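PDB 3PQK: biofilm growth-associated repressor from Xylella fastidiosa, which represses transcription of its own operon by binding a palindromic AT-rich sequence across the -10 region of the blh promoter. Local coordinates for residues Leu28-Val33 / Ala90-Phe95; Val59-Glu62 / Glu67-Arg70. All coordinates share one frame; numbering follows the deposited sequence.

Contact 1. Residues Leu28-Val33 / Ala90-Phe95; sequences LVCTLV and ALYTIF
Cys30 and Val33, one turn apart on helix 23-33, receive the aromatic ring of Tyr92 from helix 84-96. The two segments run nearly perpendicular, crossing at -92° with their axes 9.5 Å apart, and the backbones come nearest at Cys30 and Tyr92. Val29 and Val33 both pack on Val88, a turn before Tyr92 on the partner helix. Cys30 SG lies against the backbone of the other helix, 3.7 Å from Tyr92 CA, and reaches the Tyr92 ring at its edge rather than over a face, 5.4 Å from the centroid. The same residue offers its carbonyl: Cys30 O is 3.6 Å from Tyr92 CD1, approaching the ring obliquely. Val33 supplies the face contact. Its CG1, set anti to the backbone N (chi1 165°), sits 3.8 Å from the centroid of the Tyr92 ring and 16° off the normal, a CH-pi contact, while Val33 CG2 packs on Tyr92 CB at 4.0 Å. With its CG anti to the backbone N, Tyr92 sends its ring obliquely across the end of helix 23-33, and its hydroxyl is hydrogen-bonded to Glu34, just beyond Val33. Leu91, next to Tyr92, packs on Leu87 of the second subunit, which places the crossing beside the dimer interface. Cys30 SG is joined to Cys96 SG in a disulfide, so a covalent link bridges the same two helices that Val33 and Tyr92 pack together; making or breaking it would probably alter this crossing, consistent with a winged-helix redox switch.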
ATOM      1  N   LEU B  28      13.535   0.540  -4.307  1.00 20.56           N
ATOM      2  CA  LEU B  28      14.332   1.312  -3.371  1.00 18.18           C
ATOM      3  C   LEU B  28      13.946   1.046  -1.923  1.00 20.95           C
ATOM      4  O   LEU B  28      14.803   0.713  -1.138  1.00 19.78           O
ATOM      5  CB  LEU B  28      14.242   2.815  -3.720  1.00 17.91           C
ATOM      6  CG  LEU B  28      15.028   3.241  -4.963  1.00 22.85           C
ATOM      7  CD1 LEU B  28      14.655   4.648  -5.386  1.00 20.65           C
ATOM      8  CD2 LEU B  28      16.548   3.138  -4.727  1.00 26.71           C
ATOM      9  N   VAL B  29      12.665   1.166  -1.560  1.00 18.11           N
ATOM     10  CA  VAL B  29      12.241   0.941  -0.171  1.00 18.35           C
ATOM     11  C   VAL B  29      12.426  -0.499   0.293  1.00 23.72           C
ATOM     12  O   VAL B  29      12.928  -0.732   1.390  1.00 20.70           O
ATOM     13  CB  VAL B  29      10.871   1.584   0.197  1.00 21.33           C
ATOM     14  CG1 VAL B  29      10.901   3.100  -0.018  1.00 20.22           C
ATOM     15  CG2 VAL B  29       9.725   0.961  -0.600  1.00 21.27           C
ATOM     16  N   CYS B  30      12.125  -1.472  -0.577  1.00 24.74           N
ATOM     17  CA  CYS B  30      12.359  -2.875  -0.208  1.00 25.87           C
ATOM     18  C   CYS B  30      13.850  -3.171  -0.008  1.00 27.29           C
ATOM     19  O   CYS B  30      14.196  -3.866   0.942  1.00 25.48           O
ATOM     20  CB  CYS B  30      11.719  -3.832  -1.210  1.00 27.51           C
ATOM     21  SG  CYS B  30      10.003  -4.228  -0.819  1.00 32.30           S
ATOM     22  N   THR B  31      14.734  -2.574  -0.849  1.00 24.97           N
ATOM     23  CA  THR B  31      16.196  -2.746  -0.698  1.00 24.10           C
ATOM     24  C   THR B  31      16.654  -2.178   0.656  1.00 27.59           C
ATOM     25  O   THR B  31      17.442  -2.817   1.366  1.00 26.36           O
ATOM     26  CB  THR B  31      16.957  -2.098  -1.879  1.00 26.99           C
ATOM     27  OG1 THR B  31      16.431  -2.583  -3.119  1.00 24.95           O
ATOM     28  CG2 THR B  31      18.468  -2.355  -1.826  1.00 25.60           C
ATOM     29  N   LEU B  32      16.093  -1.010   1.042  1.00 22.39           N
ATOM     30  CA  LEU B  32      16.436  -0.321   2.289  1.00 21.66           C
ATOM     31  C   LEU B  32      15.951  -0.962   3.570  1.00 24.72           C
ATOM     32  O   LEU B  32      16.411  -0.609   4.646  1.00 25.37           O
ATOM     33  CB  LEU B  32      16.091   1.167   2.227  1.00 21.85           C
ATOM     34  CG  LEU B  32      16.845   2.001   1.183  1.00 26.56           C
ATOM     35  CD1 LEU B  32      16.202   3.366   1.059  1.00 26.96           C
ATOM     36  CD2 LEU B  32      18.345   2.185   1.566  1.00 27.81           C
ATOM     37  N   VAL B  33      15.043  -1.915   3.476  1.00 23.60           N
ATOM     38  CA  VAL B  33      14.564  -2.701   4.634  1.00 23.19           C
ATOM     39  C   VAL B  33      15.777  -3.491   5.179  1.00 29.96           C
ATOM     40  O   VAL B  33      15.950  -3.621   6.385  1.00 32.31           O
ATOM     41  CB  VAL B  33      13.405  -3.642   4.179  1.00 26.48           C
ATOM     42  CG1 VAL B  33      13.116  -4.737   5.208  1.00 26.03           C
ATOM     43  CG2 VAL B  33      12.145  -2.838   3.877  1.00 26.17           C
ATOM     44  N   ALA B  90       5.777  -4.241   5.640  1.00 25.24           N
ATOM     45  CA  ALA B  90       4.709  -5.171   5.249  1.00 24.76           C
ATOM     46  C   ALA B  90       4.790  -5.509   3.779  1.00 26.24           C
ATOM     47  O   ALA B  90       4.572  -6.658   3.419  1.00 24.69           O
ATOM     48  CB  ALA B  90       3.341  -4.581   5.563  1.00 26.09           C
ATOM     49  N   LEU B  91       5.083  -4.518   2.920  1.00 22.10           N
ATOM     50  CA  LEU B  91       5.237  -4.749   1.477  1.00 21.26           C
ATOM     51  C   LEU B  91       6.446  -5.679   1.236  1.00 26.93           C
ATOM     52  O   LEU B  91       6.393  -6.536   0.343  1.00 27.21           O
ATOM     53  CB  LEU B  91       5.454  -3.419   0.726  1.00 20.22           C
ATOM     54  CG  LEU B  91       4.274  -2.437   0.647  1.00 24.13           C
ATOM     55  CD1 LEU B  91       4.765  -1.036   0.258  1.00 23.42           C
ATOM     56  CD2 LEU B  91       3.189  -2.927  -0.360  1.00 27.45           C
ATOM     57  N   TYR B  92       7.523  -5.528   2.049  1.00 25.30           N
ATOM     58  CA  TYR B  92       8.724  -6.381   1.940  1.00 26.16           C
ATOM     59  C   TYR B  92       8.336  -7.826   2.204  1.00 30.76           C
ATOM     60  O   TYR B  92       8.525  -8.667   1.313  1.00 32.42           O
ATOM     61  CB  TYR B  92       9.845  -5.940   2.906  1.00 27.88           C
ATOM     62  CG  TYR B  92      11.100  -6.793   2.821  1.00 30.92           C
ATOM     63  CD1 TYR B  92      12.043  -6.587   1.814  1.00 32.48           C
ATOM     64  CD2 TYR B  92      11.367  -7.773   3.771  1.00 32.66           C
ATOM     65  CE1 TYR B  92      13.195  -7.363   1.730  1.00 33.44           C
ATOM     66  CE2 TYR B  92      12.527  -8.550   3.705  1.00 33.96           C
ATOM     67  CZ  TYR B  92      13.439  -8.336   2.683  1.00 39.36           C
ATOM     68  OH  TYR B  92      14.583  -9.089   2.601  1.00 42.85           O
ATOM     69  N   THR B  93       7.724  -8.091   3.385  1.00 25.28           N
ATOM     70  CA  THR B  93       7.280  -9.427   3.830  1.00 25.66           C
ATOM     71  C   THR B  93       6.287 -10.087   2.850  1.00 27.79           C
ATOM     72  O   THR B  93       6.410 -11.279   2.558  1.00 27.60           O
ATOM     73  CB  THR B  93       6.678  -9.356   5.252  1.00 36.87           C
ATOM     74  OG1 THR B  93       7.620  -8.760   6.150  1.00 33.30           O
ATOM     75  CG2 THR B  93       6.275 -10.729   5.789  1.00 40.89           C
ATOM     76  N   ILE B  94       5.301  -9.328   2.361  1.00 22.04           N
ATOM     77  CA  ILE B  94       4.290  -9.890   1.456  1.00 21.87           C
ATOM     78  C   ILE B  94       4.847 -10.133   0.058  1.00 26.51           C
ATOM     79  O   ILE B  94       4.574 -11.181  -0.522  1.00 25.52           O
ATOM     80  CB  ILE B  94       3.005  -9.009   1.412  1.00 24.71           C
ATOM     81  CG1 ILE B  94       2.326  -8.903   2.799  1.00 24.14           C
ATOM     82  CG2 ILE B  94       2.013  -9.529   0.361  1.00 24.66           C
ATOM     83  CD1 ILE B  94       1.475  -7.598   2.973  1.00 26.15           C
ATOM     84  N   PHE B  95       5.586  -9.152  -0.503  1.00 23.67           N
ATOM     85  CA  PHE B  95       6.037  -9.227  -1.890  1.00 24.40           C
ATOM     86  C   PHE B  95       7.531  -9.433  -2.162  1.00 32.92           C
ATOM     87  O   PHE B  95       7.892 -10.402  -2.832  1.00 33.28           O
ATOM     88  CB  PHE B  95       5.527  -7.997  -2.678  1.00 25.34           C
ATOM     89  CG  PHE B  95       4.033  -7.784  -2.641  1.00 25.94           C
ATOM     90  CD1 PHE B  95       3.185  -8.527  -3.466  1.00 26.74           C
ATOM     91  CD2 PHE B  95       3.468  -6.820  -1.805  1.00 27.72           C
ATOM     92  CE1 PHE B  95       1.803  -8.336  -3.438  1.00 26.56           C
ATOM     93  CE2 PHE B  95       2.083  -6.608  -1.796  1.00 29.93           C
ATOM     94  CZ  PHE B  95       1.259  -7.367  -2.617  1.00 27.49           C
TER

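Contact 2. Residues Val59-Glu62 / Glu67-Arg70; sequences VLRE and ETRR
The end of helix 52-62 passes beside the start of strand 66-69, the backbones coming closest where Arg61 CA and Glu67 CA are 5.6 Å apart. Arg61 carries the contact from the helix. Its aliphatic part passes over the strand backbone, with Arg61 CG 4.2 Å from Glu67 CA, and the chain then bends at chi3 (117°) to bring the guanidinium group beside Thr68. There the methyl does the touching: Thr68 CG2 lies over one face of the guanidinium, 3.7 Å from Arg61 NE and 4.0 Å from Arg61 CD. The two side chains cross at about a right angle. Thr68 OG1 is 3.8 Å from Arg61 NH2, too far for a hydrogen bond, so the meeting is van der Waals packing of a methyl on a flat cation. With chi1 at 65°, Thr68 OG1 stands between its backbone N and carbonyl carbon, which leaves CG2 beside the backbone N, on the side where Arg61 arrives. Glu67 takes part through its backbone, since its side chain starts away from the helix and its carboxylate forms a salt bridge with Arg78 on the paired strand. The contact is a small one at the protein surface, burying 121 Å² in all. Helix 52-62 closes the predicted helix-turn-helix, and strand 66-69 opens the two-stranded antiparallel wing with strand 76-79; Arg61 and Thr68 thus pack the outer side of this junction, while the neighbouring Leu60 packs on Ile65 and is joined to Val66 by a backbone hydrogen bond.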
ATOM      1  N   VAL B  59      12.053  12.039  -4.318  1.00 29.38           N
ATOM      2  CA  VAL B  59      10.613  11.896  -3.999  1.00 28.03           C
ATOM      3  C   VAL B  59      10.410  11.208  -2.633  1.00 27.75           C
ATOM      4  O   VAL B  59       9.651  11.696  -1.817  1.00 27.65           O
ATOM      5  CB  VAL B  59       9.820  11.176  -5.121  1.00 31.87           C
ATOM      6  CG1 VAL B  59       8.381  10.866  -4.688  1.00 31.10           C
ATOM      7  CG2 VAL B  59       9.832  11.988  -6.417  1.00 32.00           C
ATOM      8  N   LEU B  60      11.112  10.099  -2.375  1.00 23.48           N
ATOM      9  CA  LEU B  60      11.002   9.326  -1.119  1.00 21.63           C
ATOM     10  C   LEU B  60      11.479  10.100   0.080  1.00 26.10           C
ATOM     11  O   LEU B  60      11.002   9.869   1.189  1.00 25.97           O
ATOM     12  CB  LEU B  60      11.812   8.005  -1.241  1.00 20.87           C
ATOM     13  CG  LEU B  60      11.214   6.925  -2.153  1.00 23.33           C
ATOM     14  CD1 LEU B  60      12.206   5.775  -2.353  1.00 20.49           C
ATOM     15  CD2 LEU B  60       9.842   6.398  -1.603  1.00 24.91           C
ATOM     16  N   ARG B  61      12.484  10.972  -0.120  1.00 27.87           N
ATOM     17  CA  ARG B  61      13.042  11.832   0.932  1.00 27.11           C
ATOM     18  C   ARG B  61      12.044  12.940   1.223  1.00 29.03           C
ATOM     19  O   ARG B  61      11.776  13.210   2.390  1.00 27.80           O
ATOM     20  CB  ARG B  61      14.398  12.432   0.500  1.00 29.13           C
ATOM     21  CG  ARG B  61      15.606  11.959   1.296  1.00 36.16           C
ATOM     22  CD  ARG B  61      16.854  12.751   0.932  1.00 37.90           C
ATOM     23  NE  ARG B  61      17.397  13.534   2.054  1.00 44.65           N
ATOM     24  CZ  ARG B  61      18.011  14.711   1.916  1.00 52.50           C
ATOM     25  NH1 ARG B  61      18.111  15.277   0.726  1.00 39.40           N
ATOM     26  NH2 ARG B  61      18.489  15.350   2.983  1.00 28.84           N
ATOM     27  N   GLU B  62      11.478  13.571   0.168  1.00 27.81           N
ATOM     28  CA  GLU B  62      10.458  14.648   0.337  1.00 28.53           C
ATOM     29  C   GLU B  62       9.262  14.081   1.085  1.00 34.21           C
ATOM     30  O   GLU B  62       8.755  14.706   2.022  1.00 35.31           O
ATOM     31  CB  GLU B  62       9.950  15.169  -1.009  1.00 29.75           C
ATOM     32  CG  GLU B  62      10.989  15.621  -2.014  1.00 44.95           C
ATOM     33  CD  GLU B  62      11.468  17.050  -1.939  1.00 68.64           C
ATOM     34  OE1 GLU B  62      11.689  17.643  -3.017  1.00 56.61           O
ATOM     35  OE2 GLU B  62      11.650  17.569  -0.813  1.00 73.62           O
ATOM     36  N   GLU B  67      15.665   8.904   4.438  1.00 24.95           N
ATOM     37  CA  GLU B  67      16.525   9.985   4.899  1.00 25.08           C
ATOM     38  C   GLU B  67      17.999   9.612   4.634  1.00 29.94           C
ATOM     39  O   GLU B  67      18.299   8.456   4.308  1.00 28.58           O
ATOM     40  CB  GLU B  67      16.280  10.279   6.382  1.00 25.87           C
ATOM     41  CG  GLU B  67      16.519   9.107   7.323  1.00 34.82           C
ATOM     42  CD  GLU B  67      16.351   9.468   8.785  1.00 55.37           C
ATOM     43  OE1 GLU B  67      16.195  10.673   9.083  1.00 42.55           O
ATOM     44  OE2 GLU B  67      16.368   8.550   9.634  1.00 60.11           O
ATOM     45  N   THR B  68      18.903  10.566   4.813  1.00 26.52           N
ATOM     46  CA  THR B  68      20.325  10.328   4.619  1.00 27.65           C
ATOM     47  C   THR B  68      21.070  10.283   5.945  1.00 34.00           C
ATOM     48  O   THR B  68      20.616  10.828   6.968  1.00 32.89           O
ATOM     49  CB  THR B  68      20.951  11.327   3.618  1.00 34.88           C
ATOM     50  OG1 THR B  68      20.896  12.648   4.168  1.00 32.81           O
ATOM     51  CG2 THR B  68      20.310  11.267   2.229  1.00 33.56           C
ATOM     52  N   ARG B  69      22.232   9.634   5.919  1.00 31.70           N
ATOM     53  CA  ARG B  69      23.126   9.532   7.062  1.00 32.39           C
ATOM     54  C   ARG B  69      24.557   9.655   6.531  1.00 37.81           C
ATOM     55  O   ARG B  69      24.872   9.113   5.473  1.00 36.42           O
ATOM     56  CB  ARG B  69      22.883   8.214   7.820  1.00 35.02           C
ATOM     57  CG  ARG B  69      23.417   8.197   9.241  1.00 56.84           C
ATOM     58  CD  ARG B  69      23.224   6.822   9.842  1.00 80.69           C
ATOM     59  NE  ARG B  69      24.491   6.081   9.851  1.00103.08           N
ATOM     60  CZ  ARG B  69      25.253   5.920  10.925  1.00128.07           C
ATOM     61  NH1 ARG B  69      24.856   6.383  12.104  1.00119.33           N
ATOM     62  NH2 ARG B  69      26.408   5.270  10.838  1.00120.49           N
ATOM     63  N   ARG B  70      25.383  10.461   7.203  1.00 39.16           N
ATOM     64  CA  ARG B  70      26.793  10.658   6.858  1.00 40.83           C
ATOM     65  C   ARG B  70      27.593  10.855   8.157  1.00 48.48           C
ATOM     66  O   ARG B  70      27.760  11.981   8.630  1.00 49.97           O
ATOM     67  CB  ARG B  70      27.007  11.788   5.836  1.00 40.47           C
TER

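How the contacts relate
After helix 3-20 the chain enters helix 23-33, whose residues 28-33 form the first half of contact 1. It then runs through helix 39-46 into helix 52-62, turns, and closes the short loop of contact 2 as strand 66-69 begins. After the hairpin with strand 76-79 it enters helix 84-96, and contact 1 closes a long loop within which contact 2 lies. The centres are about 17 Å apart, on opposite sides of the chain's centre, yet Leu60 CD1 packs on Val29 CG1 at 3.8 Å. Helix 23-33 thus lies between helix 52-62 of the predicted helix-turn-helix, to which the wing is joined by contact 2, and the C-terminal helix 84-96.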